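Local coordinates for lumazine protein (PDB 3A35) that probably serves as an antenna for bacterial luciferase, shifting its bioluminescence to shorter wavelength, and binds a lumazine or flavin chromophore such as riboflavin, at residues K80-V85 against I165-G170; T107-T112 against L172-D177; K119-I124 against D152-I157; N141-S146 against I157-N162. One frame throughout, in Å; residues are numbered along the deposited sequence.

Contact 1. Residues K80-V85 against I165-G170; sequences KVNLEV and ITTNLG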
# COMPACT_ATOMS: atom_id res chain seq x y z
N LYS A 80 -3.31 -9.99 2.89
CA LYS A 80 -2.35 -9.87 1.78
C LYS A 80 -1.95 -8.40 1.76
O LYS A 80 -2.75 -7.47 1.75
CB LYS A 80 -3.03 -10.20 0.48
CG LYS A 80 -2.26 -9.96 -0.72
CD LYS A 80 -3.00 -10.83 -1.76
CE LYS A 80 -3.34 -10.01 -2.91
NZ LYS A 80 -4.78 -9.60 -2.55
N VAL A 81 -0.61 -8.20 1.70
CA VAL A 81 -0.00 -6.85 1.67
C VAL A 81 0.76 -6.68 0.36
O VAL A 81 1.37 -7.61 -0.15
CB VAL A 81 0.91 -6.57 2.86
CG1 VAL A 81 0.05 -6.78 4.20
CG2 VAL A 81 2.10 -7.48 2.83
N ASN A 82 0.78 -5.47 -0.19
CA ASN A 82 1.59 -5.19 -1.40
C ASN A 82 3.01 -5.00 -1.03
O ASN A 82 3.30 -4.30 -0.05
CB ASN A 82 1.02 -3.94 -2.03
CG ASN A 82 -0.40 -4.13 -2.56
OD1 ASN A 82 -0.77 -5.30 -2.88
ND2 ASN A 82 -1.13 -3.06 -2.71
N LEU A 83 3.93 -5.49 -1.85
CA LEU A 83 5.40 -5.34 -1.62
C LEU A 83 6.08 -4.63 -2.79
O LEU A 83 5.80 -5.00 -3.95
CB LEU A 83 6.05 -6.74 -1.48
CG LEU A 83 5.43 -7.60 -0.35
CD1 LEU A 83 6.02 -9.01 -0.38
CD2 LEU A 83 5.62 -6.91 1.06
N GLU A 84 6.99 -3.71 -2.49
CA GLU A 84 7.81 -3.10 -3.57
C GLU A 84 9.19 -2.79 -2.98
O GLU A 84 9.34 -2.08 -1.97
CB GLU A 84 7.23 -1.85 -4.09
CG GLU A 84 8.05 -1.27 -5.29
CD GLU A 84 7.56 0.04 -5.79
OE1 GLU A 84 6.57 0.65 -5.38
OE2 GLU A 84 8.40 0.59 -6.62
N VAL A 85 10.21 -3.39 -3.61
CA VAL A 85 11.64 -3.10 -3.25
C VAL A 85 12.11 -1.96 -4.14
O VAL A 85 11.65 -1.80 -5.25
CB VAL A 85 12.43 -4.37 -3.46
CG1 VAL A 85 13.97 -4.12 -3.17
CG2 VAL A 85 11.90 -5.45 -2.56
N ILE A 165 -5.23 -8.59 -9.80
CA ILE A 165 -4.53 -9.90 -9.74
C ILE A 165 -3.25 -9.76 -9.03
O ILE A 165 -3.01 -10.46 -8.05
CB ILE A 165 -4.39 -10.59 -11.20
CG1 ILE A 165 -5.77 -11.01 -11.70
CG2 ILE A 165 -3.35 -11.77 -11.21
CD1 ILE A 165 -5.79 -11.23 -13.28
N THR A 166 -2.46 -8.75 -9.42
CA THR A 166 -1.09 -8.66 -9.01
C THR A 166 -0.92 -7.76 -7.71
O THR A 166 0.20 -7.60 -7.17
CB THR A 166 -0.26 -8.07 -10.22
OG1 THR A 166 -0.55 -6.71 -10.53
CG2 THR A 166 -0.66 -8.85 -11.51
N THR A 167 -2.03 -7.24 -7.19
CA THR A 167 -1.91 -6.45 -5.89
C THR A 167 -3.10 -6.78 -5.04
O THR A 167 -4.13 -7.40 -5.62
CB THR A 167 -2.06 -5.02 -6.19
OG1 THR A 167 -3.44 -4.67 -6.53
CG2 THR A 167 -1.06 -4.53 -7.28
N ASN A 168 -3.19 -6.29 -3.83
CA ASN A 168 -4.35 -6.57 -3.01
C ASN A 168 -5.56 -5.69 -3.34
O ASN A 168 -6.56 -5.72 -2.62
CB ASN A 168 -4.00 -6.46 -1.53
CG ASN A 168 -3.60 -5.05 -1.08
OD1 ASN A 168 -3.83 -4.04 -1.75
ND2 ASN A 168 -3.05 -5.01 0.11
N LEU A 169 -5.47 -4.90 -4.42
CA LEU A 169 -6.65 -4.12 -4.87
C LEU A 169 -7.86 -5.01 -5.07
O LEU A 169 -9.00 -4.56 -4.83
CB LEU A 169 -6.37 -3.17 -6.10
CG LEU A 169 -5.43 -2.03 -5.78
CD1 LEU A 169 -5.25 -1.22 -7.13
CD2 LEU A 169 -5.91 -1.08 -4.66
N GLY A 170 -7.65 -6.27 -5.45
CA GLY A 170 -8.74 -7.16 -5.71
C GLY A 170 -9.31 -7.79 -4.44
O GLY A 170 -10.21 -8.65 -4.53
O HOH W 1 -6.07 -9.08 -5.01

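Contact 2. Residues T107-T112 against L172-D177; sequences TVDNIT and LEKGSD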
# COMPACT_ATOMS: atom_id res chain seq x y z
N THR A 107 -11.09 5.05 3.25
CA THR A 107 -11.93 3.86 3.31
C THR A 107 -12.63 3.71 1.99
O THR A 107 -13.19 4.70 1.46
CB THR A 107 -12.98 4.05 4.43
OG1 THR A 107 -12.26 4.18 5.66
CG2 THR A 107 -13.86 2.84 4.58
N VAL A 108 -12.66 2.54 1.47
CA VAL A 108 -13.32 2.21 0.16
C VAL A 108 -14.84 2.46 0.36
O VAL A 108 -15.50 1.84 1.21
CB VAL A 108 -13.04 0.82 -0.24
CG1 VAL A 108 -13.85 0.40 -1.46
CG2 VAL A 108 -11.54 0.64 -0.50
N ASP A 109 -15.39 3.31 -0.51
CA ASP A 109 -16.84 3.62 -0.51
C ASP A 109 -17.55 2.57 -1.38
O ASP A 109 -18.74 2.22 -1.14
CB ASP A 109 -17.08 4.99 -1.12
CG ASP A 109 -18.60 5.28 -1.40
OD1 ASP A 109 -19.28 5.68 -0.43
OD2 ASP A 109 -19.12 5.06 -2.53
N ASN A 110 -16.97 2.12 -2.49
CA ASN A 110 -17.61 1.32 -3.50
C ASN A 110 -16.52 0.73 -4.42
O ASN A 110 -15.43 1.40 -4.67
CB ASN A 110 -18.58 2.26 -4.30
CG ASN A 110 -19.29 1.58 -5.42
OD1 ASN A 110 -19.56 2.18 -6.51
ND2 ASN A 110 -19.67 0.32 -5.17
N ILE A 111 -16.78 -0.45 -4.97
CA ILE A 111 -15.95 -1.04 -6.03
C ILE A 111 -16.91 -1.50 -7.10
O ILE A 111 -17.97 -2.13 -6.82
CB ILE A 111 -15.30 -2.37 -5.53
CG1 ILE A 111 -14.56 -2.10 -4.23
CG2 ILE A 111 -14.44 -3.04 -6.61
CD1 ILE A 111 -13.42 -1.23 -4.53
N THR A 112 -16.53 -1.34 -8.34
CA THR A 112 -17.28 -1.99 -9.39
C THR A 112 -16.27 -2.55 -10.35
O THR A 112 -15.28 -1.88 -10.72
CB THR A 112 -18.29 -1.04 -10.04
OG1 THR A 112 -17.65 -0.16 -10.94
CG2 THR A 112 -19.06 -0.20 -8.95
N LEU A 172 -10.17 -5.53 -1.91
CA LEU A 172 -10.85 -4.40 -1.37
C LEU A 172 -12.35 -4.67 -1.56
O LEU A 172 -12.76 -5.23 -2.56
CB LEU A 172 -10.42 -3.09 -2.10
CG LEU A 172 -8.92 -2.75 -1.83
CD1 LEU A 172 -8.76 -1.48 -2.67
CD2 LEU A 172 -8.62 -2.50 -0.39
N GLU A 173 -13.12 -4.22 -0.57
CA GLU A 173 -14.62 -4.16 -0.67
C GLU A 173 -15.05 -2.88 -0.03
O GLU A 173 -14.24 -2.17 0.63
CB GLU A 173 -15.31 -5.37 -0.02
CG GLU A 173 -14.77 -5.73 1.29
CD GLU A 173 -15.51 -6.97 1.81
OE1 GLU A 173 -16.72 -6.85 2.17
OE2 GLU A 173 -14.90 -8.04 1.80
N LYS A 174 -16.36 -2.52 -0.09
CA LYS A 174 -16.84 -1.43 0.65
C LYS A 174 -16.41 -1.55 2.14
O LYS A 174 -16.62 -2.62 2.73
CB LYS A 174 -18.42 -1.38 0.61
CG LYS A 174 -19.03 -0.15 1.31
CD LYS A 174 -20.62 -0.06 1.30
CE LYS A 174 -21.17 1.18 0.55
NZ LYS A 174 -20.69 2.54 1.14
N GLY A 175 -15.96 -0.46 2.75
CA GLY A 175 -15.48 -0.46 4.09
C GLY A 175 -14.02 -0.86 4.34
O GLY A 175 -13.56 -0.75 5.47
N SER A 176 -13.35 -1.34 3.28
CA SER A 176 -11.90 -1.63 3.41
C SER A 176 -11.15 -0.35 3.68
O SER A 176 -11.27 0.63 2.95
CB SER A 176 -11.40 -2.26 2.16
OG SER A 176 -11.93 -3.57 2.01
N ASP A 177 -10.30 -0.34 4.68
CA ASP A 177 -9.32 0.73 4.92
C ASP A 177 -8.10 0.53 4.07
O ASP A 177 -7.65 -0.56 3.78
CB ASP A 177 -8.92 0.84 6.36
CG ASP A 177 -10.04 1.43 7.27
OD1 ASP A 177 -11.06 1.97 6.81
OD2 ASP A 177 -9.86 1.32 8.48

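Contact 3. Residues K119-I124 against D152-I157; sequences KVYIKI and DDIIFI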
# COMPACT_ATOMS: atom_id res chain seq x y z
N LYS A 119 -12.93 -0.28 -10.85
CA LYS A 119 -13.29 1.07 -10.51
C LYS A 119 -13.39 1.12 -9.00
O LYS A 119 -14.25 0.52 -8.41
CB LYS A 119 -14.65 1.38 -11.10
CG LYS A 119 -14.59 1.37 -12.58
CD LYS A 119 -15.82 2.01 -13.26
CE LYS A 119 -15.58 1.94 -14.76
NZ LYS A 119 -16.86 2.44 -15.37
N VAL A 120 -12.54 1.92 -8.36
CA VAL A 120 -12.46 2.00 -6.89
C VAL A 120 -12.77 3.41 -6.52
O VAL A 120 -12.13 4.35 -7.02
CB VAL A 120 -11.01 1.57 -6.45
CG1 VAL A 120 -10.94 1.73 -4.89
CG2 VAL A 120 -10.72 0.11 -6.93
N TYR A 121 -13.66 3.58 -5.56
CA TYR A 121 -14.13 4.85 -4.99
C TYR A 121 -13.77 4.92 -3.53
O TYR A 121 -14.18 4.05 -2.76
CB TYR A 121 -15.69 4.97 -5.14
CG TYR A 121 -16.11 4.87 -6.60
CD1 TYR A 121 -16.25 6.02 -7.37
CD2 TYR A 121 -16.31 3.65 -7.21
CE1 TYR A 121 -16.62 5.95 -8.74
CE2 TYR A 121 -16.62 3.53 -8.59
CZ TYR A 121 -16.80 4.69 -9.33
OH TYR A 121 -17.12 4.53 -10.72
N ILE A 122 -13.00 5.93 -3.18
CA ILE A 122 -12.39 5.96 -1.88
C ILE A 122 -12.85 7.23 -1.19
O ILE A 122 -12.65 8.29 -1.73
CB ILE A 122 -10.83 5.95 -1.99
CG1 ILE A 122 -10.33 4.66 -2.75
CG2 ILE A 122 -10.24 6.10 -0.56
CD1 ILE A 122 -8.87 4.42 -2.79
N LYS A 123 -13.42 7.14 0.01
CA LYS A 123 -13.85 8.32 0.73
C LYS A 123 -12.71 8.86 1.59
O LYS A 123 -12.17 8.10 2.46
CB LYS A 123 -15.10 8.01 1.59
CG LYS A 123 -15.67 9.22 2.24
CD LYS A 123 -17.02 8.88 2.98
CE LYS A 123 -18.12 8.70 1.94
NZ LYS A 123 -19.51 8.61 2.52
N ILE A 124 -12.40 10.14 1.47
CA ILE A 124 -11.25 10.76 2.10
C ILE A 124 -11.76 11.39 3.40
O ILE A 124 -12.74 12.17 3.33
CB ILE A 124 -10.56 11.76 1.16
CG1 ILE A 124 -10.09 11.07 -0.18
CG2 ILE A 124 -9.45 12.52 1.92
CD1 ILE A 124 -9.13 9.80 -0.13
N ASP A 152 -17.24 15.47 -4.22
CA ASP A 152 -17.36 15.72 -2.77
C ASP A 152 -16.05 15.15 -2.16
O ASP A 152 -14.94 15.60 -2.43
CB ASP A 152 -18.63 15.10 -2.16
CG ASP A 152 -19.93 15.64 -2.80
OD1 ASP A 152 -19.96 16.85 -3.16
OD2 ASP A 152 -20.91 14.83 -2.95
N ASP A 153 -16.19 14.19 -1.27
CA ASP A 153 -14.98 13.70 -0.60
C ASP A 153 -14.55 12.34 -1.15
O ASP A 153 -13.77 11.67 -0.45
CB ASP A 153 -15.23 13.63 0.92
CG ASP A 153 -16.52 12.90 1.30
OD1 ASP A 153 -17.26 12.35 0.44
OD2 ASP A 153 -16.81 12.81 2.51
N ILE A 154 -15.03 11.95 -2.34
CA ILE A 154 -14.78 10.65 -2.89
C ILE A 154 -13.93 10.72 -4.10
O ILE A 154 -14.18 11.51 -5.02
CB ILE A 154 -16.05 9.82 -2.95
CG1 ILE A 154 -16.40 9.30 -4.26
CG2 ILE A 154 -16.99 9.95 -1.71
CD1 ILE A 154 -15.89 8.02 -4.19
N ILE A 155 -12.83 10.00 -4.05
CA ILE A 155 -11.93 9.94 -5.22
C ILE A 155 -12.18 8.66 -6.01
O ILE A 155 -12.32 7.58 -5.41
CB ILE A 155 -10.42 10.10 -4.81
CG1 ILE A 155 -9.91 9.00 -3.94
CG2 ILE A 155 -10.19 11.45 -4.19
CD1 ILE A 155 -8.43 8.88 -4.03
N PHE A 156 -12.30 8.73 -7.33
CA PHE A 156 -12.53 7.65 -8.20
C PHE A 156 -11.27 7.34 -8.94
O PHE A 156 -10.69 8.17 -9.66
CB PHE A 156 -13.72 7.98 -9.11
CG PHE A 156 -13.85 7.16 -10.29
CD1 PHE A 156 -13.58 5.78 -10.30
CD2 PHE A 156 -14.37 7.73 -11.47
CE1 PHE A 156 -13.74 4.97 -11.43
CE2 PHE A 156 -14.51 6.97 -12.61
CZ PHE A 156 -14.24 5.57 -12.62
N ILE A 157 -10.74 6.13 -8.78
CA ILE A 157 -9.61 5.64 -9.49
C ILE A 157 -10.00 4.47 -10.35
O ILE A 157 -10.65 3.55 -9.92
CB ILE A 157 -8.47 5.19 -8.54
CG1 ILE A 157 -8.12 6.37 -7.64
CG2 ILE A 157 -7.17 4.88 -9.41
CD1 ILE A 157 -7.67 5.99 -6.33
O HOH W 2 -15.16 12.36 4.47

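Contact 4. Residues N141-S146 against I157-N162; sequences NGVSHS and INYPKN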
# COMPACT_ATOMS: atom_id res chain seq x y z
N ASN A 141 -2.38 1.93 -1.06
CA ASN A 141 -1.62 0.74 -0.73
C ASN A 141 -0.37 0.46 -1.57
O ASN A 141 -0.02 -0.69 -1.82
CB ASN A 141 -2.51 -0.52 -0.71
CG ASN A 141 -3.55 -0.60 0.36
OD1 ASN A 141 -4.42 -1.61 0.22
ND2 ASN A 141 -3.49 0.14 1.37
N GLY A 142 0.26 1.59 -1.97
CA GLY A 142 1.49 1.40 -2.72
C GLY A 142 1.30 1.29 -4.22
O GLY A 142 2.30 1.14 -4.96
N VAL A 143 0.05 1.32 -4.73
CA VAL A 143 -0.17 1.36 -6.20
C VAL A 143 -0.39 2.83 -6.57
O VAL A 143 -1.25 3.52 -6.08
CB VAL A 143 -1.44 0.60 -6.46
CG1 VAL A 143 -1.79 0.68 -7.99
CG2 VAL A 143 -1.31 -0.90 -6.06
N SER A 144 0.56 3.27 -7.40
CA SER A 144 0.46 4.66 -7.92
C SER A 144 -0.37 4.74 -9.27
O SER A 144 -0.12 3.92 -10.18
CB SER A 144 1.85 5.24 -8.11
OG SER A 144 1.68 6.61 -8.62
N HIS A 145 -1.39 5.62 -9.32
CA HIS A 145 -2.21 5.68 -10.55
C HIS A 145 -2.83 7.06 -10.52
O HIS A 145 -3.05 7.67 -9.45
CB HIS A 145 -3.30 4.63 -10.52
CG HIS A 145 -3.96 4.38 -11.84
ND1 HIS A 145 -4.97 5.18 -12.33
CD2 HIS A 145 -3.70 3.44 -12.78
CE1 HIS A 145 -5.35 4.69 -13.51
NE2 HIS A 145 -4.60 3.65 -13.80
N SER A 146 -3.13 7.56 -11.74
CA SER A 146 -3.90 8.81 -11.85
C SER A 146 -5.27 8.73 -11.21
O SER A 146 -5.89 7.68 -11.28
CB SER A 146 -4.16 9.19 -13.34
OG SER A 146 -4.67 8.05 -14.06
N ILE A 157 -10.74 6.13 -8.78
CA ILE A 157 -9.61 5.64 -9.49
C ILE A 157 -10.00 4.47 -10.35
O ILE A 157 -10.65 3.55 -9.92
CB ILE A 157 -8.47 5.19 -8.54
CG1 ILE A 157 -8.12 6.37 -7.64
CG2 ILE A 157 -7.17 4.88 -9.41
CD1 ILE A 157 -7.67 5.99 -6.33
N ASN A 158 -9.63 4.54 -11.64
CA ASN A 158 -10.11 3.55 -12.57
C ASN A 158 -8.88 2.75 -13.01
O ASN A 158 -8.04 3.21 -13.84
CB ASN A 158 -10.77 4.31 -13.75
CG ASN A 158 -11.27 3.39 -14.78
OD1 ASN A 158 -10.98 2.24 -14.82
ND2 ASN A 158 -12.10 3.96 -15.69
N TYR A 159 -8.71 1.61 -12.36
CA TYR A 159 -7.56 0.76 -12.57
C TYR A 159 -7.78 -0.26 -13.69
O TYR A 159 -8.90 -0.73 -13.82
CB TYR A 159 -7.26 -0.05 -11.30
CG TYR A 159 -6.85 0.76 -10.08
CD1 TYR A 159 -5.53 1.31 -9.99
CD2 TYR A 159 -7.76 0.96 -9.07
CE1 TYR A 159 -5.15 2.02 -8.85
CE2 TYR A 159 -7.41 1.65 -7.88
CZ TYR A 159 -6.12 2.18 -7.83
OH TYR A 159 -5.90 2.92 -6.65
N PRO A 160 -6.72 -0.67 -14.38
CA PRO A 160 -6.89 -1.81 -15.27
C PRO A 160 -7.17 -3.02 -14.38
O PRO A 160 -6.49 -3.21 -13.37
CB PRO A 160 -5.53 -1.99 -15.91
CG PRO A 160 -4.49 -1.10 -15.14
CD PRO A 160 -5.30 -0.20 -14.25
N LYS A 161 -8.10 -3.91 -14.79
CA LYS A 161 -8.54 -5.05 -13.92
C LYS A 161 -7.39 -6.03 -13.55
O LYS A 161 -7.47 -6.66 -12.53
CB LYS A 161 -9.80 -5.82 -14.47
CG LYS A 161 -10.03 -7.19 -13.75
CD LYS A 161 -11.45 -7.68 -13.61
CE LYS A 161 -12.16 -7.13 -12.33
NZ LYS A 161 -11.61 -7.54 -10.97
N ASN A 162 -6.33 -6.12 -14.32
CA ASN A 162 -5.32 -7.09 -13.95
C ASN A 162 -4.53 -6.69 -12.71
O ASN A 162 -3.83 -7.51 -12.22
CB ASN A 162 -4.29 -7.20 -15.07
CG ASN A 162 -4.09 -5.90 -15.70
OD1 ASN A 162 -3.34 -5.10 -15.18
ND2 ASN A 162 -4.86 -5.60 -16.82
O HOH W 3 -3.70 4.42 -7.01
O HOH W 4 -7.87 6.53 -12.75

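Contact 1. Residues K80-V85 against I165-G170
N82 and N168 meet in the buried seam between the two lumazine-binding barrels, where strand 80-84 of the N-terminal barrel faces the loop and 3-10 turn that follow helix 163-166 of the C-terminal one. The direct hydrogen bonds are two. OD1 of N82 takes the backbone N of N168 at 2.8 Å, in the plane of its carbonyl and on a lone pair. In return ND2 of N168 reaches the backbone O of K80 at 3.0 Å, almost straight at 173°; that oxygen lies in the N168 amide plane, while the donor stands tilted from the carbonyl plane of K80. N168 CG sits between its own backbone N and carbonyl carbon (chi1 65°), the crowded position, which leaves it 3.4 Å from N82 OD1. The side chains of N82 and N168 cross at about a right angle, their amide planes turned 46° from each other. Both amides also reach beyond the pair: N82 ND2 bonds to N141 O, and N168 ND2 has a weak second bond to N45 OD1.

Packing is lighter. T167 lays its CB 3.6 Å from N82 OD1; its OG1 accepts from L169 N, an ST turn, and also bonds to L163 O. The K80 chain crosses N168, and bends at chi3 and chi4 turn its end so that NZ lies 3.1 Å from N168 CA. A water continues the link: it accepts from K80 NZ at 2.8 Å and donates to T167 O at 2.6 Å.

Contact 2. Residues T107-T112 against L172-D177
T107 and D177 stand side by side, pointing the same way, and the threonine OG1 donates to D177 OD1 at 2.8 Å. That oxygen is met on its anti side, 30° out of the carboxylate plane. Next to them V108 is gripped at both backbone polar atoms: its N donates to S176 O and its O accepts from G175 N, each at 2.8 Å. The V108 side chain is directed into the turn, CG1 3.3 Å from E173 O, while CG2 lies against S176 CB and, at 4.1 Å, against L172 CD1. I111 CG1 lies 4.0 Å from L172 O. At the outer margin K174 runs alongside D109, with a weak bond from NZ to D109 O and a long salt bridge to OD1.

Together they fasten the loop leading into strand 177-182 to strand 104-114, the antiparallel neighbour of that strand in the C-terminal barrel; the backbones of T107 and D177 form a beta bridge of the non-hydrogen-bonded kind. What shapes the loop is a type II turn from E173 to S176, with G175 at a positive phi of 84°. S176 OG accepts from E173 N at 2.9 Å, bracing the turn from within. On the strand side, D109 and N110 form a classic beta bulge against Y121.

Contact 3. Residues K119-I124 against D152-I157
Y121 and F156 form an offset stack on one side of a two-stranded ladder, their ring centroids 4.5 Å apart and their planes within 13° of parallel. The overlap is at the rims, and the tyrosine OH stands over the phenylalanine face, offset toward its rim. The two side chains lie side by side, pointing the same way; F156 CG, anti to its backbone N (chi1 163°), comes 3.4 Å from Y121 CE1. K119 adds its extended chain to the aromatic pair, CB 3.7 Å from F156 CE1, while its NZ makes a salt bridge with E114. I154 CD1 comes in at the edge of the tyrosine ring, in its plane.

Other apolar contacts form on the opposite face. I122 CB lies 3.7 Å from I155 CG1, I122 and I157 touch through their CD1 atoms, and I124 CD1 rests on I155 CG1. Between them, I122, I155 and I157 touch I138 and I140 of strand 137-140, and I124 touches I132.

Backbone bonds hold the strands in register. V120 with I157 and I122 with I155 exchange two bonds each, all at 2.9 Å, and I124 N adds a fifth to D153 O. A water donates to both I124 O and D153 OD2 where the ladder ends.

Strands 117-123 and 154-160 run antiparallel at 159°, adjacent staves of the C-terminal lumazine-binding barrel, as in riboflavin synthase.

Contact 4. Residues N141-S146 against I157-N162
H145 and Y159 meet edge-to-face: the edge of the tyrosine is turned toward the imidazole face, ring planes 61° apart and centroids 5.2 Å apart. The two side chains slide past each other in opposite directions, so that Y159 CE1 lies 3.6 Å from H145 CB and Y159 CD1 sits near CG and CD2 of H145. H145 CG is anti to its backbone N (chi1 -165°). A straight hydrogen bond from ND1 to S146 O, 2.9 Å and on a lone pair in the carbonyl plane, fixes the rotation of the imidazole. Its CE1 then comes 3.1 Å from N158 O, and NE2 approaches P160 CD at 3.9 Å.

Strand 143-146 is an outermost strand of the C-terminal sheet, and here it packs by side chains against strand 154-160, which is not its neighbour in strand order; the axes stand at 115° and no direct hydrogen bond joins the two segments. The side chains of V143 and Y159 cross obliquely, with V143 CG1 3.7 Å from Y159 CE1. I157 CG2 lies over one face of the Y159 ring, offset toward its rim, and close to H145 ND1 and S146 O.

Two waters bridge what the side chains leave apart. One donates to V143 O and lies 2.7 Å from Y159 OH, tying the phenol end to the opposite strand. The other accepts from N158 N and probably donates to S146 O.

Overall arrangement
From the N terminus, strand 80-84 comes first, and contact 1 closes the longest loop, joining the N-terminal barrel to the C-terminal one after helix 163-166. Strand 104-114 opens contact 2, which ends at the loop before strand 177-182; contacts 1 and 2 therefore cross. Contacts 3 and 4 lie within the spans of both, and cross each other, sharing I157 and strand 154-160. Contacts 2 and 3 meet through neighbouring strands 104-114 and 117-123, with D109 N hydrogen-bonded to Y121 O. Contact 4 packs the outermost strand 143-146 by side chains against strand 154-160 of the same sheet and touches contact 1, where L169 CD1 packs on Y159.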